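Local structure of BlEst2 (Bacillus licheniformis, 6WPX) at residues 33-38 with 62-67; 84-87 with 93-96; 104-109 with 135-140; 129-134 with 185-190; 178-183 with 444-449. The protein probably hydrolyses ester bonds as a lipase or esterase, captured here in its propeptide form, whose C-terminal domain has autoinhibitory effects. All coordinates share one frame; numbering follows the deposited sequence. Where two conformers were deposited one is given.

Contact 1. Residues 33-38 with 62-67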
# COMPACT_ATOMS: atom_id res chain seq x y z
N TYR A 33 1.24 -25.65 0.64
CA TYR A 33 1.10 -26.44 -0.58
C TYR A 33 1.80 -25.79 -1.76
O TYR A 33 1.74 -24.57 -1.93
CB TYR A 33 -0.38 -26.72 -0.87
CG TYR A 33 -0.70 -27.20 -2.27
CD1 TYR A 33 -0.50 -28.53 -2.65
CD2 TYR A 33 -1.29 -26.34 -3.20
CE1 TYR A 33 -0.82 -28.98 -3.93
CE2 TYR A 33 -1.63 -26.79 -4.48
CZ TYR A 33 -1.40 -28.11 -4.83
OH TYR A 33 -1.75 -28.55 -6.09
N TRP A 34 2.49 -26.62 -2.56
CA TRP A 34 3.12 -26.16 -3.79
C TRP A 34 3.02 -27.25 -4.83
O TRP A 34 2.88 -28.42 -4.48
CB TRP A 34 4.58 -25.72 -3.57
CG TRP A 34 5.51 -26.83 -3.21
CD1 TRP A 34 5.83 -27.26 -1.95
CD2 TRP A 34 6.27 -27.65 -4.12
NE1 TRP A 34 6.78 -28.26 -2.02
CE2 TRP A 34 7.06 -28.52 -3.34
CE3 TRP A 34 6.41 -27.69 -5.52
CZ2 TRP A 34 7.91 -29.48 -3.91
CZ3 TRP A 34 7.28 -28.61 -6.09
CH2 TRP A 34 8.00 -29.51 -5.29
N PHE A 35 3.08 -26.87 -6.12
CA PHE A 35 3.02 -27.84 -7.20
C PHE A 35 3.84 -27.34 -8.36
O PHE A 35 4.00 -26.14 -8.53
CB PHE A 35 1.56 -28.09 -7.64
CG PHE A 35 0.85 -26.87 -8.20
CD1 PHE A 35 0.22 -25.96 -7.35
CD2 PHE A 35 0.78 -26.66 -9.57
CE1 PHE A 35 -0.42 -24.83 -7.87
CE2 PHE A 35 0.14 -25.52 -10.09
CZ PHE A 35 -0.47 -24.63 -9.24
N ALA A 36 4.32 -28.26 -9.20
CA ALA A 36 5.09 -27.91 -10.37
C ALA A 36 4.15 -27.68 -11.56
O ALA A 36 3.13 -28.35 -11.68
CB ALA A 36 6.08 -29.02 -10.69
N GLY A 37 4.52 -26.74 -12.43
CA GLY A 37 3.82 -26.50 -13.68
C GLY A 37 4.20 -27.62 -14.64
O GLY A 37 5.00 -28.50 -14.28
N ASP A 38 3.65 -27.59 -15.86
CA ASP A 38 3.93 -28.62 -16.87
C ASP A 38 5.41 -28.76 -17.14
O ASP A 38 6.11 -27.74 -17.17
CB ASP A 38 3.17 -28.36 -18.19
CG ASP A 38 1.67 -28.56 -18.09
OD1 ASP A 38 1.23 -29.37 -17.25
OD2 ASP A 38 0.94 -27.93 -18.89
N ALA A 62 -3.57 -16.87 -8.17
CA ALA A 62 -3.29 -15.54 -8.74
C ALA A 62 -2.58 -15.72 -10.11
O ALA A 62 -2.77 -14.91 -11.00
CB ALA A 62 -2.38 -14.76 -7.81
N TRP A 63 -1.80 -16.80 -10.26
CA TRP A 63 -1.04 -17.06 -11.49
C TRP A 63 -1.86 -17.75 -12.56
O TRP A 63 -1.40 -17.85 -13.68
CB TRP A 63 0.25 -17.86 -11.17
CG TRP A 63 1.06 -17.21 -10.09
CD1 TRP A 63 1.15 -17.60 -8.78
CD2 TRP A 63 1.76 -15.95 -10.18
NE1 TRP A 63 1.94 -16.71 -8.07
CE2 TRP A 63 2.32 -15.69 -8.91
CE3 TRP A 63 2.04 -15.06 -11.24
CZ2 TRP A 63 3.16 -14.59 -8.67
CZ3 TRP A 63 2.83 -13.95 -10.99
CH2 TRP A 63 3.36 -13.71 -9.71
N PHE A 64 -3.08 -18.21 -12.22
CA PHE A 64 -3.92 -18.94 -13.16
C PHE A 64 -5.27 -18.29 -13.44
O PHE A 64 -5.73 -18.40 -14.58
CB PHE A 64 -4.14 -20.39 -12.67
CG PHE A 64 -2.87 -21.21 -12.58
CD1 PHE A 64 -2.04 -21.13 -11.47
CD2 PHE A 64 -2.51 -22.07 -13.61
CE1 PHE A 64 -0.87 -21.88 -11.40
CE2 PHE A 64 -1.36 -22.85 -13.51
CZ PHE A 64 -0.55 -22.75 -12.42
N ASP A 65 -5.91 -17.62 -12.44
CA ASP A 65 -7.22 -17.02 -12.67
C ASP A 65 -7.13 -15.87 -13.68
O ASP A 65 -6.46 -14.88 -13.45
CB ASP A 65 -7.91 -16.61 -11.35
CG ASP A 65 -8.15 -17.76 -10.38
OD1 ASP A 65 -8.29 -18.92 -10.85
OD2 ASP A 65 -8.27 -17.49 -9.17
N GLU A 66 -7.76 -16.08 -14.86
CA GLU A 66 -7.74 -15.12 -15.98
C GLU A 66 -6.28 -14.73 -16.26
O GLU A 66 -5.98 -13.57 -16.51
CB GLU A 66 -8.64 -13.90 -15.67
CG GLU A 66 -10.11 -14.29 -15.57
CD GLU A 66 -11.09 -13.17 -15.30
OE1 GLU A 66 -10.75 -11.99 -15.54
OE2 GLU A 66 -12.24 -13.49 -14.92
N ASN A 67 -5.37 -15.72 -16.15
CA ASN A 67 -3.93 -15.51 -16.25
C ASN A 67 -3.26 -16.71 -16.94
O ASN A 67 -3.63 -17.84 -16.68
CB ASN A 67 -3.33 -15.29 -14.84
CG ASN A 67 -1.98 -14.62 -14.83
OD1 ASN A 67 -1.32 -14.49 -15.87
ND2 ASN A 67 -1.57 -14.12 -13.67

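Contact 2. Residues 84-87 with 93-96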
# COMPACT_ATOMS: atom_id res chain seq x y z
N ASP A 84 1.47 -21.83 -2.18
CA ASP A 84 0.49 -21.14 -1.37
C ASP A 84 1.22 -20.86 -0.06
O ASP A 84 1.72 -21.79 0.58
CB ASP A 84 -0.73 -22.03 -1.04
CG ASP A 84 -1.67 -22.28 -2.20
OD1 ASP A 84 -1.49 -21.65 -3.24
OD2 ASP A 84 -2.60 -23.10 -2.04
N LEU A 85 1.31 -19.60 0.32
CA LEU A 85 1.85 -19.18 1.62
C LEU A 85 0.64 -18.71 2.37
O LEU A 85 -0.48 -18.88 1.86
CB LEU A 85 2.90 -18.06 1.47
CG LEU A 85 4.17 -18.40 0.66
CD1 LEU A 85 5.12 -17.22 0.66
CD2 LEU A 85 4.88 -19.66 1.21
N HIS A 86 0.82 -18.12 3.56
CA HIS A 86 -0.32 -17.59 4.29
C HIS A 86 -0.82 -16.32 3.62
O HIS A 86 -0.04 -15.41 3.34
CB HIS A 86 0.02 -17.31 5.76
CG HIS A 86 0.36 -18.52 6.56
ND1 HIS A 86 -0.62 -19.39 7.01
CD2 HIS A 86 1.56 -18.93 7.04
CE1 HIS A 86 0.02 -20.33 7.67
NE2 HIS A 86 1.33 -20.11 7.72
N PRO A 87 -2.13 -16.23 3.37
CA PRO A 87 -2.67 -15.00 2.77
C PRO A 87 -2.71 -13.83 3.78
O PRO A 87 -2.69 -12.66 3.40
CB PRO A 87 -4.11 -15.41 2.40
CG PRO A 87 -4.48 -16.46 3.37
CD PRO A 87 -3.19 -17.23 3.61
N ASP A 93 6.52 -15.46 9.24
CA ASP A 93 5.86 -16.76 9.10
C ASP A 93 5.89 -17.20 7.66
O ASP A 93 6.16 -18.37 7.39
CB ASP A 93 4.41 -16.70 9.59
CG ASP A 93 4.28 -16.43 11.07
OD1 ASP A 93 5.20 -16.81 11.84
OD2 ASP A 93 3.25 -15.90 11.48
N ASN A 94 5.66 -16.27 6.74
CA ASN A 94 5.71 -16.60 5.31
C ASN A 94 7.12 -16.90 4.84
O ASN A 94 7.31 -17.84 4.08
CB ASN A 94 5.03 -15.54 4.47
CG ASN A 94 3.56 -15.81 4.35
OD1 ASN A 94 3.05 -16.78 4.92
ND2 ASN A 94 2.85 -15.02 3.58
N GLY A 95 8.10 -16.16 5.35
CA GLY A 95 9.52 -16.38 5.07
C GLY A 95 9.97 -17.74 5.59
O GLY A 95 10.64 -18.47 4.86
N ALA A 96 9.56 -18.12 6.83
CA ALA A 96 9.93 -19.43 7.38
C ALA A 96 9.33 -20.58 6.54
O ALA A 96 10.04 -21.51 6.20
CB ALA A 96 9.52 -19.55 8.84

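Contact 3. Residues 104-109 with 135-140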
# COMPACT_ATOMS: atom_id res chain seq x y z
N GLU A 104 12.44 -28.26 -0.45
CA GLU A 104 11.72 -29.34 -1.17
C GLU A 104 11.69 -29.04 -2.67
O GLU A 104 11.85 -29.95 -3.48
CB GLU A 104 10.27 -29.47 -0.68
CG GLU A 104 10.10 -29.77 0.80
CD GLU A 104 8.65 -29.83 1.24
OE1 GLU A 104 7.74 -29.64 0.40
OE2 GLU A 104 8.42 -30.03 2.45
N ILE A 105 11.50 -27.77 -3.05
CA ILE A 105 11.47 -27.39 -4.46
C ILE A 105 12.87 -27.60 -5.09
O ILE A 105 12.97 -28.15 -6.19
CB ILE A 105 10.90 -25.97 -4.67
CG1 ILE A 105 9.44 -25.89 -4.14
CG2 ILE A 105 10.97 -25.58 -6.14
CD1 ILE A 105 8.88 -24.40 -3.88
N TYR A 106 13.92 -27.17 -4.37
CA TYR A 106 15.31 -27.34 -4.78
C TYR A 106 15.60 -28.84 -4.99
O TYR A 106 16.23 -29.20 -5.99
CB TYR A 106 16.27 -26.76 -3.73
CG TYR A 106 17.73 -27.06 -4.02
CD1 TYR A 106 18.44 -26.31 -4.94
CD2 TYR A 106 18.39 -28.09 -3.36
CE1 TYR A 106 19.78 -26.59 -5.23
CE2 TYR A 106 19.73 -28.38 -3.63
CZ TYR A 106 20.42 -27.63 -4.57
OH TYR A 106 21.73 -27.91 -4.84
N GLN A 107 15.16 -29.70 -4.04
CA GLN A 107 15.34 -31.14 -4.14
C GLN A 107 14.56 -31.70 -5.33
O GLN A 107 15.07 -32.58 -6.04
CB GLN A 107 14.95 -31.85 -2.84
CG GLN A 107 15.93 -31.60 -1.69
CD GLN A 107 15.43 -32.03 -0.33
OE1 GLN A 107 14.23 -32.19 -0.06
NE2 GLN A 107 16.36 -32.17 0.60
N TYR A 108 13.34 -31.18 -5.57
CA TYR A 108 12.52 -31.62 -6.70
C TYR A 108 13.16 -31.27 -8.06
O TYR A 108 13.18 -32.10 -8.97
CB TYR A 108 11.10 -31.05 -6.59
CG TYR A 108 10.22 -31.36 -7.78
CD1 TYR A 108 9.52 -32.56 -7.86
CD2 TYR A 108 10.07 -30.44 -8.81
CE1 TYR A 108 8.70 -32.85 -8.96
CE2 TYR A 108 9.29 -30.73 -9.93
CZ TYR A 108 8.59 -31.92 -9.99
OH TYR A 108 7.79 -32.15 -11.08
N PHE A 109 13.68 -30.05 -8.22
CA PHE A 109 14.28 -29.67 -9.51
C PHE A 109 15.76 -30.05 -9.64
O PHE A 109 16.27 -30.14 -10.75
CB PHE A 109 14.05 -28.20 -9.79
CG PHE A 109 12.61 -27.83 -10.14
CD1 PHE A 109 12.01 -28.32 -11.30
CD2 PHE A 109 11.88 -26.95 -9.34
CE1 PHE A 109 10.68 -27.97 -11.63
CE2 PHE A 109 10.57 -26.58 -9.69
CZ PHE A 109 9.98 -27.10 -10.82
N TYR A 135 18.63 -18.62 0.71
CA TYR A 135 19.52 -18.21 -0.40
C TYR A 135 20.23 -19.43 -1.04
O TYR A 135 20.55 -19.39 -2.22
CB TYR A 135 20.53 -17.13 0.04
CG TYR A 135 21.57 -17.62 1.02
CD1 TYR A 135 22.76 -18.18 0.58
CD2 TYR A 135 21.36 -17.53 2.39
CE1 TYR A 135 23.70 -18.69 1.48
CE2 TYR A 135 22.31 -17.99 3.30
CZ TYR A 135 23.46 -18.58 2.84
OH TYR A 135 24.38 -19.02 3.77
N HIS A 136 20.45 -20.52 -0.26
CA HIS A 136 21.08 -21.77 -0.73
C HIS A 136 20.33 -22.37 -1.93
O HIS A 136 20.93 -23.06 -2.75
CB HIS A 136 21.08 -22.82 0.41
CG HIS A 136 21.95 -22.46 1.58
ND1 HIS A 136 23.33 -22.43 1.47
CD2 HIS A 136 21.61 -22.12 2.84
CE1 HIS A 136 23.78 -22.06 2.66
NE2 HIS A 136 22.78 -21.87 3.51
N TYR A 137 19.00 -22.12 -2.02
CA TYR A 137 18.12 -22.74 -3.01
C TYR A 137 17.71 -21.83 -4.13
O TYR A 137 17.01 -22.27 -5.05
CB TYR A 137 16.88 -23.32 -2.28
CG TYR A 137 17.24 -24.06 -1.01
CD1 TYR A 137 18.05 -25.19 -1.03
CD2 TYR A 137 16.84 -23.57 0.24
CE1 TYR A 137 18.43 -25.84 0.14
CE2 TYR A 137 17.21 -24.21 1.42
CZ TYR A 137 18.00 -25.35 1.37
OH TYR A 137 18.38 -26.01 2.51
N VAL A 138 18.10 -20.55 -4.05
CA VAL A 138 17.66 -19.52 -4.99
C VAL A 138 18.80 -18.81 -5.65
O VAL A 138 19.73 -18.39 -4.97
CB VAL A 138 16.69 -18.52 -4.26
CG1 VAL A 138 16.24 -17.37 -5.18
CG2 VAL A 138 15.47 -19.25 -3.69
N GLU A 139 18.70 -18.62 -6.97
CA GLU A 139 19.71 -17.94 -7.78
C GLU A 139 19.44 -16.43 -7.82
O GLU A 139 20.37 -15.63 -7.75
CB GLU A 139 19.75 -18.56 -9.19
CG GLU A 139 20.96 -18.16 -10.04
CD GLU A 139 20.66 -17.04 -11.01
OE1 GLU A 139 19.53 -17.00 -11.55
OE2 GLU A 139 21.55 -16.19 -11.24
N ARG A 140 18.15 -16.05 -7.92
CA ARG A 140 17.76 -14.66 -8.00
C ARG A 140 16.30 -14.47 -7.67
O ARG A 140 15.51 -15.42 -7.71
CB ARG A 140 18.10 -14.05 -9.39
CG ARG A 140 17.28 -14.62 -10.55
CD ARG A 140 17.68 -14.01 -11.88
NE ARG A 140 19.09 -14.29 -12.21
CZ ARG A 140 19.78 -13.65 -13.14
NH1 ARG A 140 19.21 -12.70 -13.87
NH2 ARG A 140 21.05 -13.98 -13.37

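Contact 4. Residues 129-134 with 185-190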
# COMPACT_ATOMS: atom_id res chain seq x y z
N LEU A 129 14.94 -15.84 2.11
CA LEU A 129 16.36 -15.90 1.74
C LEU A 129 17.32 -15.36 2.77
O LEU A 129 18.33 -16.00 3.05
CB LEU A 129 16.57 -15.19 0.40
CG LEU A 129 16.44 -16.08 -0.83
CD1 LEU A 129 15.04 -16.55 -1.04
CD2 LEU A 129 16.85 -15.34 -2.04
N ILE A 130 17.03 -14.17 3.31
CA ILE A 130 17.94 -13.50 4.23
C ILE A 130 17.79 -13.97 5.68
O ILE A 130 18.77 -14.35 6.30
CB ILE A 130 17.78 -11.96 4.06
CG1 ILE A 130 18.33 -11.54 2.65
CG2 ILE A 130 18.44 -11.19 5.22
CD1 ILE A 130 17.90 -10.20 2.11
N HIS A 131 16.58 -13.94 6.23
CA HIS A 131 16.34 -14.28 7.63
C HIS A 131 16.07 -15.78 7.86
O HIS A 131 16.12 -16.23 9.01
CB HIS A 131 15.22 -13.39 8.20
CG HIS A 131 15.52 -11.93 8.04
ND1 HIS A 131 16.58 -11.33 8.69
CD2 HIS A 131 14.89 -11.00 7.29
CE1 HIS A 131 16.55 -10.05 8.35
NE2 HIS A 131 15.55 -9.80 7.51
N HIS A 132 15.82 -16.56 6.80
CA HIS A 132 15.57 -18.00 6.96
C HIS A 132 16.48 -18.83 6.10
O HIS A 132 16.18 -19.99 5.80
CB HIS A 132 14.08 -18.34 6.76
CG HIS A 132 13.22 -17.67 7.77
ND1 HIS A 132 12.68 -16.41 7.53
CD2 HIS A 132 12.90 -18.05 9.02
CE1 HIS A 132 12.04 -16.09 8.64
NE2 HIS A 132 12.13 -17.05 9.55
N ASN A 133 17.60 -18.22 5.67
CA ASN A 133 18.71 -18.84 4.92
C ASN A 133 18.31 -19.64 3.66
O ASN A 133 19.01 -20.59 3.30
CB ASN A 133 19.54 -19.72 5.88
CG ASN A 133 19.93 -19.00 7.13
OD1 ASN A 133 20.62 -17.98 7.09
ND2 ASN A 133 19.44 -19.47 8.27
N ALA A 134 17.20 -19.24 2.99
CA ALA A 134 16.77 -19.91 1.75
C ALA A 134 17.65 -19.55 0.54
O ALA A 134 17.47 -20.14 -0.53
CB ALA A 134 15.32 -19.62 1.45
N LYS A 185 9.99 0.07 7.34
CA LYS A 185 11.24 0.83 7.49
C LYS A 185 12.21 0.06 8.40
O LYS A 185 13.39 -0.05 8.10
CB LYS A 185 10.98 2.25 8.02
CG LYS A 185 12.24 3.12 8.20
CD LYS A 185 12.69 3.78 6.91
CE LYS A 185 13.96 4.58 7.05
NZ LYS A 185 13.70 5.95 7.58
N SER A 186 11.67 -0.50 9.49
CA SER A 186 12.40 -1.32 10.45
C SER A 186 12.84 -2.63 9.75
O SER A 186 14.00 -3.01 9.87
CB SER A 186 11.52 -1.61 11.65
OG SER A 186 12.11 -2.53 12.55
N PHE A 187 11.94 -3.30 8.98
CA PHE A 187 12.29 -4.52 8.24
C PHE A 187 13.45 -4.22 7.29
O PHE A 187 14.41 -4.97 7.26
CB PHE A 187 11.09 -5.11 7.47
CG PHE A 187 11.44 -6.37 6.69
CD1 PHE A 187 11.50 -7.61 7.33
CD2 PHE A 187 11.76 -6.31 5.34
CE1 PHE A 187 11.86 -8.77 6.62
CE2 PHE A 187 12.13 -7.46 4.63
CZ PHE A 187 12.16 -8.68 5.27
N ARG A 188 13.39 -3.07 6.56
CA ARG A 188 14.47 -2.62 5.66
C ARG A 188 15.78 -2.49 6.44
O ARG A 188 16.81 -3.01 6.00
CB ARG A 188 14.11 -1.27 5.01
CG ARG A 188 12.99 -1.34 3.97
CD ARG A 188 13.48 -1.53 2.52
NE ARG A 188 14.27 -2.75 2.40
CZ ARG A 188 13.76 -3.97 2.30
NH1 ARG A 188 14.55 -5.03 2.30
NH2 ARG A 188 12.44 -4.14 2.19
N ASP A 189 15.73 -1.85 7.62
CA ASP A 189 16.90 -1.66 8.47
C ASP A 189 17.59 -2.98 8.88
O ASP A 189 18.82 -3.04 8.90
CB ASP A 189 16.54 -0.81 9.69
CG ASP A 189 17.74 -0.52 10.58
OD1 ASP A 189 18.52 0.39 10.25
OD2 ASP A 189 17.92 -1.25 11.58
N GLN A 190 16.80 -4.02 9.22
CA GLN A 190 17.25 -5.35 9.65
C GLN A 190 17.65 -6.27 8.49
O GLN A 190 18.21 -7.34 8.72
CB GLN A 190 16.10 -6.06 10.38
CG GLN A 190 15.63 -5.42 11.70
CD GLN A 190 14.66 -6.35 12.38
OE1 GLN A 190 13.61 -6.72 11.82
NE2 GLN A 190 15.01 -6.81 13.57

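Contact 5. Residues 178-183 with 444-449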
# COMPACT_ATOMS: atom_id res chain seq x y z
N SER A 178 2.07 -5.92 8.82
CA SER A 178 3.49 -5.97 8.44
C SER A 178 3.79 -5.08 7.23
O SER A 178 4.96 -4.82 6.97
CB SER A 178 3.96 -7.40 8.19
OG SER A 178 3.47 -7.92 6.96
N LEU A 179 2.75 -4.61 6.52
CA LEU A 179 2.88 -3.74 5.35
C LEU A 179 2.92 -2.24 5.68
O LEU A 179 3.19 -1.43 4.79
CB LEU A 179 1.79 -4.04 4.32
CG LEU A 179 1.87 -5.44 3.66
CD1 LEU A 179 0.66 -5.68 2.79
CD2 LEU A 179 3.13 -5.59 2.84
N GLN A 180 2.67 -1.86 6.95
CA GLN A 180 2.76 -0.44 7.35
C GLN A 180 4.18 0.07 7.06
O GLN A 180 5.14 -0.69 7.21
CB GLN A 180 2.45 -0.27 8.84
CG GLN A 180 1.00 -0.55 9.16
CD GLN A 180 0.75 -0.58 10.64
OE1 GLN A 180 0.33 0.42 11.25
NE2 GLN A 180 0.97 -1.74 11.25
N THR A 181 4.30 1.32 6.60
CA THR A 181 5.60 1.87 6.21
C THR A 181 6.58 1.96 7.37
O THR A 181 7.78 1.82 7.17
CB THR A 181 5.46 3.21 5.47
OG1 THR A 181 4.81 4.14 6.33
CG2 THR A 181 4.70 3.08 4.17
N GLY A 182 6.06 2.18 8.58
CA GLY A 182 6.92 2.24 9.77
C GLY A 182 7.54 0.88 10.03
O GLY A 182 8.73 0.78 10.31
N PHE A 183 6.71 -0.18 9.95
CA PHE A 183 7.13 -1.58 10.15
C PHE A 183 8.10 -1.98 9.04
O PHE A 183 9.13 -2.59 9.32
CB PHE A 183 5.89 -2.50 10.08
CG PHE A 183 6.12 -3.90 10.61
CD1 PHE A 183 6.66 -4.89 9.80
CD2 PHE A 183 5.80 -4.23 11.93
CE1 PHE A 183 6.87 -6.18 10.29
CE2 PHE A 183 5.99 -5.53 12.41
CZ PHE A 183 6.51 -6.50 11.58
N ALA A 444 7.81 0.95 22.97
CA ALA A 444 7.97 0.09 21.81
C ALA A 444 6.58 -0.21 21.18
O ALA A 444 5.56 -0.17 21.88
CB ALA A 444 8.67 -1.20 22.20
N GLY A 445 6.55 -0.42 19.86
CA GLY A 445 5.34 -0.75 19.10
C GLY A 445 5.12 -0.01 17.79
O GLY A 445 5.91 0.86 17.41
N MET A 446 4.02 -0.36 17.09
CA MET A 446 3.63 0.27 15.82
C MET A 446 2.69 1.41 16.16
O MET A 446 1.65 1.18 16.78
CB MET A 446 2.84 -0.70 14.92
CG MET A 446 3.61 -1.35 13.82
SD MET A 446 4.74 -0.34 12.86
CE MET A 446 3.70 0.80 12.13
N TYR A 447 3.03 2.61 15.72
CA TYR A 447 2.19 3.78 15.94
C TYR A 447 1.53 4.21 14.66
O TYR A 447 2.14 4.19 13.59
CB TYR A 447 3.05 4.96 16.40
CG TYR A 447 3.60 4.84 17.80
CD1 TYR A 447 4.74 4.08 18.06
CD2 TYR A 447 3.01 5.53 18.85
CE1 TYR A 447 5.25 3.98 19.34
CE2 TYR A 447 3.54 5.45 20.14
CZ TYR A 447 4.67 4.69 20.38
OH TYR A 447 5.18 4.60 21.65
N SER A 448 0.31 4.67 14.78
CA SER A 448 -0.35 5.34 13.69
C SER A 448 -0.79 6.67 14.28
O SER A 448 -1.48 6.68 15.28
CB SER A 448 -1.52 4.54 13.14
OG SER A 448 -2.09 5.38 12.15
N VAL A 449 -0.33 7.78 13.71
CA VAL A 449 -0.67 9.10 14.19
C VAL A 449 -1.42 9.85 13.13
O VAL A 449 -0.97 9.95 12.01
CB VAL A 449 0.56 9.89 14.72
CG1 VAL A 449 0.12 11.17 15.42
CG2 VAL A 449 1.39 9.02 15.68
O HOH W 1 1.22 2.87 11.15

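Contact 1. Residues 33-38 with 62-67
Behind the aromatic pair of Phe35 and Phe64, the side-chain amide of Asn67 is gripped from several sides, its OD1 accepting from the backbone N of both Met69 and Gly260. The setting is the edge of the alpha/beta-hydrolase sheet, where outermost strand 34-36 faces the loop that follows strand 50-53. Within that loop a type II beta turn from Phe64 to Asn67 is closed by Asn67 N donating to Phe64 O at 3.1 Å. The other half of the amide, Asn67 ND2, donates to Ala62 O at 3.0 Å, arriving in the carbonyl plane on a lone pair, and also reaches Ile258 O. Bonds to both ends of the amide fix its rotation and probably help to keep the turn in shape; from its first residue Phe64 points toward the strand. Phe35 and Phe64 reach toward each other from the two sides, and their ring planes lie oblique at 37°. The CG of Phe35 sits between its backbone N and carbonyl carbon (chi1 63°), a torsion that brings the far end of the ring close to the loop. Phe82 of the neighbouring strand 80-83 joins the cluster, meeting Phe64 edge-to-face and Phe35 at a shallower tilt. At the junction Phe64 CE1 lies near the plane of the Phe35 ring, at its edge, 3.5 Å from Phe35 CZ.

Contact 2. Residues 84-87 with 93-96
Two hydrogen bonds tie the amide of Asn94 to the backbone of one residue, His86. The straighter runs from Asn94 ND2 to His86 O, 2.9 Å long with an N-H...O angle of 174°, in the carbonyl plane on a lone pair. In the return bond His86 N donates to Asn94 OD1 at 2.9 Å, tilted 30° from the plane of the amide carbonyl. Asn94 ND2 has a second acceptor in Asp124 OD2, so both ends of the amide are held and its flip is decided. The imidazole of His86 lies nearly coplanar with this amide, and Asn94 OD1 comes to the ring edge, 3.4 Å from His86 CD2. Packing follows further out: Leu85 CB rests 3.7 Å from Asn94 CG, while Leu85 CD1 reaches Asn94 CB. An alanine in place of Asn94 is likely to leave His86 N and O without these mates, rob Asp124 of a donor and open a gap beside Leu85. The contact joins the beta-to-alpha loop after strand 80-83 to the first turn of helix 91-109 in the alpha/beta-hydrolase fold. Its chemistry is that of a side chain imitating a backbone partner, pairing donor and acceptor of a residue outside any strand.

Contact 3. Residues 104-109 with 135-140
The aromatic part of this contact is a single pair, Tyr106 and Tyr137, whose side chains cross at about a right angle. Their rings are oblique, with planes at 51° and centroids 5.4 Å apart, and Tyr137 CD1 comes to 3.5 Å from Tyr106 CG. Tyr106 turns its CG opposite the backbone N (chi1 173°), a torsion that lays the near end of the ring against Tyr137 CD1; CB, placed by the helix backbone, touches it too. Apolar packing continues behind, where His136 CB lies over the centre of one face of the Tyr137 ring. Among polar interactions, Tyr137 OH is bonded to Arg103 NH1, one helical residue before the segment. In the alpha/beta-hydrolase fold the pair joins the C-terminal end of helix 91-109 to the entrance of strand 138-144. Carbon-to-carbon contact thus does the joining near the surface, while the phenol of Tyr137 takes its polar partner from the same helix.

Contact 4. Residues 129-134 with 185-190
Two helices of the alpha/beta-hydrolase fold meet near their C-terminal ends, where His131 of helix 121-131 touches Phe187 and Gln190 of helix 181-191. Helix 121-131 follows central strand 113-118, the place that in this fold usually belongs to the helix after the nucleophile elbow. The side chains of His131 and Phe187 run alongside each other, pointing opposite ways, their rings oblique at 69° with centroids 5.6 Å apart. Phe187 holds its CG opposite the backbone N (chi1 180°), and this reach carries the ring from its own helix to the neighbouring one, where it also packs on Ile123 and Gln126. His131 is fixed on several sides. Ile130 CG2 sits over the centre of one face of the imidazole, 3.8 Å above its plane, and the ring of His194 stands almost perpendicular to it. The imidazole NE2 is hydrogen-bonded to Thr191 OG1, just beyond Gln190 in the chain. The case shows how a histidine at a helix end can serve packing and polar pairing at once. On the imidazole's own edge, near its plane, Gln190 O comes to 3.2 Å from His131 CE1.

Contact 5. Residues 178-183 with 444-449
Met446 and Gln180 reach toward each other and lie alongside, while Met446 crosses the side chain of Phe183 at about a right angle. Its chain is bent twice, at chi2 (-43°) and chi3 (-63°), and the folding spreads sulfur and methyl over different partners. Met446 SD lies 3.7 Å from Phe183 CB and 3.5 Å from Phe183 N. This is a Met-aromatic contact at the ring edge, with SD 5.4 Å from the Phe183 centroid. Met446 CE turns instead to Gln180 CB, CD and OE1, the last at 3.5 Å. Gly182 leaves room for that methyl, which would sit tightly against any CB there. The junction sets the start of helix 181-191, with Gln180 at the N-cap position, against strand 445-456 of a C-terminal antiparallel sheet, consistent with the autoinhibitory role of the C-terminal domain. Replacing Met446 by an alanine would probably open a gap between helix and strand, leaving the Phe183 edge and the Gln180 amide without their cover. Gln180 NE2 is bonded to Tyr177 O, which steadies the amide. A water bridges the two segments beside the methyl, donating to Gln180 OE1 at 2.6 Å and to Tyr447 O at 2.9 Å.

From the N terminus, contact 1 closes a loop that contains strand 50-53, and contact 2 then closes the short turn into helix 91-109. These two follow in series and meet where Tyr33 O probably bonds to Asp84 N. Contact 3 uses the other end of helix 91-109 and reaches back to contact 1 through Trp34 and Glu104. Its segments alternate with those of contact 4, so the two loops cross, one leading to strand 138-144 and the other to helix 181-191. Contact 4 also packs on contact 2, His132 against Gly95. Contact 5 crosses contact 4 in turn: sharing helix 181-191, it spans 260 residues to tie the alpha/beta domain to the C-terminal sheet.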